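Local coordinates for glutamate ABC superfamily ATP binding cassette transporter, binding protein (Enterococcus faecium DO, PDB 5EYF) that binds glutamate and, as the solute-binding protein of an ABC transporter, probably delivers it to the membrane components for uptake, at residues Asn4-Glu9 / Lys206-Phe211. Residues are numbered along the deposited sequence; the frame is centred on the assembly and turned at random. Where two conformers were deposited one is given.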
# COMPACT_ATOMS: atom_id res chain seq x y z
N ASN B 4 -9.58 -19.57 -23.94
CA ASN B 4 -9.08 -20.78 -23.30
C ASN B 4 -7.72 -21.22 -23.82
O ASN B 4 -7.08 -22.06 -23.18
CB ASN B 4 -10.09 -21.93 -23.47
CG ASN B 4 -11.31 -21.80 -22.55
OD1 ASN B 4 -11.18 -21.59 -21.34
ND2 ASN B 4 -12.50 -21.92 -23.12
N GLU B 5 -7.26 -20.68 -24.95
CA GLU B 5 -5.93 -21.02 -25.46
C GLU B 5 -4.87 -20.48 -24.51
O GLU B 5 -4.92 -19.32 -24.09
CB GLU B 5 -5.73 -20.47 -26.86
CG GLU B 5 -4.38 -20.85 -27.48
CD GLU B 5 -4.19 -20.29 -28.89
OE1 GLU B 5 -4.69 -19.18 -29.17
OE2 GLU B 5 -3.53 -20.96 -29.72
N ASP B 6 -3.90 -21.33 -24.17
CA ASP B 6 -2.88 -20.95 -23.20
C ASP B 6 -1.98 -19.85 -23.76
O ASP B 6 -1.42 -19.98 -24.85
CB ASP B 6 -2.06 -22.18 -22.82
CG ASP B 6 -1.04 -21.88 -21.77
OD1 ASP B 6 0.08 -21.46 -22.13
OD2 ASP B 6 -1.37 -22.00 -20.57
N ILE B 7 -1.81 -18.76 -22.99
CA ILE B 7 -1.12 -17.58 -23.53
C ILE B 7 0.37 -17.86 -23.75
O ILE B 7 0.94 -17.45 -24.77
CB ILE B 7 -1.37 -16.38 -22.61
CG1 ILE B 7 -2.81 -15.89 -22.78
CG2 ILE B 7 -0.36 -15.26 -22.88
CD1 ILE B 7 -3.35 -15.11 -21.57
N LEU B 8 1.03 -18.57 -22.83
CA LEU B 8 2.44 -18.92 -23.08
C LEU B 8 2.60 -19.87 -24.27
O LEU B 8 3.58 -19.77 -25.02
CB LEU B 8 3.06 -19.55 -21.84
CG LEU B 8 3.63 -18.61 -20.80
CD1 LEU B 8 4.36 -19.46 -19.77
CD2 LEU B 8 4.54 -17.56 -21.40
N GLU B 9 1.70 -20.84 -24.40
CA GLU B 9 1.79 -21.74 -25.55
C GLU B 9 1.65 -20.95 -26.85
O GLU B 9 2.45 -21.12 -27.78
CB GLU B 9 0.75 -22.85 -25.47
CG GLU B 9 1.07 -23.92 -24.43
CD GLU B 9 0.06 -25.03 -24.39
OE1 GLU B 9 -0.89 -25.02 -25.21
OE2 GLU B 9 0.22 -25.92 -23.53
N LYS B 206 -8.64 -16.07 -15.59
CA LYS B 206 -8.60 -17.38 -14.96
C LYS B 206 -8.18 -18.44 -15.97
O LYS B 206 -8.48 -18.36 -17.17
CB LYS B 206 -9.98 -17.72 -14.38
CG LYS B 206 -10.51 -16.69 -13.40
CD LYS B 206 -9.79 -16.78 -12.07
CE LYS B 206 -10.43 -15.87 -10.99
NZ LYS B 206 -9.60 -15.85 -9.77
N GLY B 207 -7.46 -19.45 -15.48
CA GLY B 207 -7.05 -20.56 -16.31
C GLY B 207 -5.81 -20.29 -17.12
O GLY B 207 -5.55 -20.99 -18.11
N GLN B 208 -5.06 -19.26 -16.76
CA GLN B 208 -3.82 -18.87 -17.43
C GLN B 208 -2.67 -18.90 -16.43
O GLN B 208 -1.82 -18.00 -16.38
CB GLN B 208 -3.94 -17.49 -18.07
CG GLN B 208 -4.97 -17.39 -19.19
CD GLN B 208 -4.57 -18.18 -20.43
OE1 GLN B 208 -3.41 -18.52 -20.61
NE2 GLN B 208 -5.55 -18.49 -21.27
N GLU B 209 -2.63 -19.95 -15.61
CA GLU B 209 -1.70 -19.96 -14.48
C GLU B 209 -0.24 -19.97 -14.92
O GLU B 209 0.61 -19.40 -14.23
CB GLU B 209 -2.00 -21.16 -13.58
CG GLU B 209 -3.35 -21.06 -12.89
CD GLU B 209 -4.50 -21.66 -13.66
OE1 GLU B 209 -4.33 -22.07 -14.82
OE2 GLU B 209 -5.60 -21.73 -13.07
N ASN B 210 0.07 -20.59 -16.06
CA ASN B 210 1.47 -20.58 -16.49
C ASN B 210 1.90 -19.18 -16.89
O ASN B 210 3.03 -18.77 -16.58
CB ASN B 210 1.68 -21.55 -17.65
CG ASN B 210 1.50 -23.01 -17.25
OD1 ASN B 210 1.80 -23.41 -16.12
ND2 ASN B 210 0.98 -23.81 -18.17
N PHE B 211 1.02 -18.42 -17.57
CA PHE B 211 1.35 -17.04 -17.91
C PHE B 211 1.45 -16.17 -16.66
O PHE B 211 2.36 -15.34 -16.53
CB PHE B 211 0.31 -16.50 -18.89
CG PHE B 211 0.54 -15.09 -19.35
CD1 PHE B 211 1.72 -14.72 -19.95
CD2 PHE B 211 -0.45 -14.13 -19.18
CE1 PHE B 211 1.93 -13.41 -20.37
CE2 PHE B 211 -0.26 -12.82 -19.62
CZ PHE B 211 0.94 -12.45 -20.21
O HOH W 1 -4.25 -22.41 -20.23
O HOH W 2 2.07 -22.98 -20.58
O HOH W 3 -1.00 -19.43 -19.46
O HOH W 4 -1.44 -22.29 -17.71
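Two helix starts far apart in sequence meet here, and Gln208, the N-cap residue of helix 209-225, makes both direct hydrogen bonds between them. From its CB the chain sets off with CG anti to the carbonyl carbon (chi1 -64°) and then bends at chi2 (-68°). CG rests on Ile7 CD1, and Gln208 CD lies 3.5 Å from Ile7 CD1, the two side chains crossing at about a right angle. At the tip the amide pairs with the backbone on both sides of Asp6. Gln208 NE2 donates to Glu5 O at 3.0 Å, approaching from above that carbonyl's plane, while Gln208 OE1 accepts from Ile7 N at 2.9 Å. This two-point grip fixes the amide's rotation and ties the lead-in of helix 7-14 to the other segment. OE1 also receives a hydrogen bond from a water that accepts from Phe211 N and donates to Asp6 OD2.

Asp6 is the N-cap of helix 7-14. Asp6 OD1 accepts a hydrogen bond from Glu9 N at 2.9 Å through its anti lone pair, the capping bond, and also takes a water; OD2 accepts from three waters. These lead to the start of helix 209-225 and the residues just before it, where both helix N-termini would probably favour the acid's charged form.

Beyond this polar layer, Ile7 CG2 sits over the centre of the Phe211 ring, 3.6 Å from the centroid, a CH-pi contact. Leu8 CD2 comes to the ring's edge, while Leu8 CD1 lies against Asn210 O. Helix 41-54 adds Ile53 beside Leu8 and Phe211, and Asp80, just before strand 81-82, touches Ile7 and Phe211. In this family 3 solute-binding protein the contact lies away from the glutamate pocket and joins N-terminal helix 7-14 to the start of helix 209-225, which follows strand 198-205.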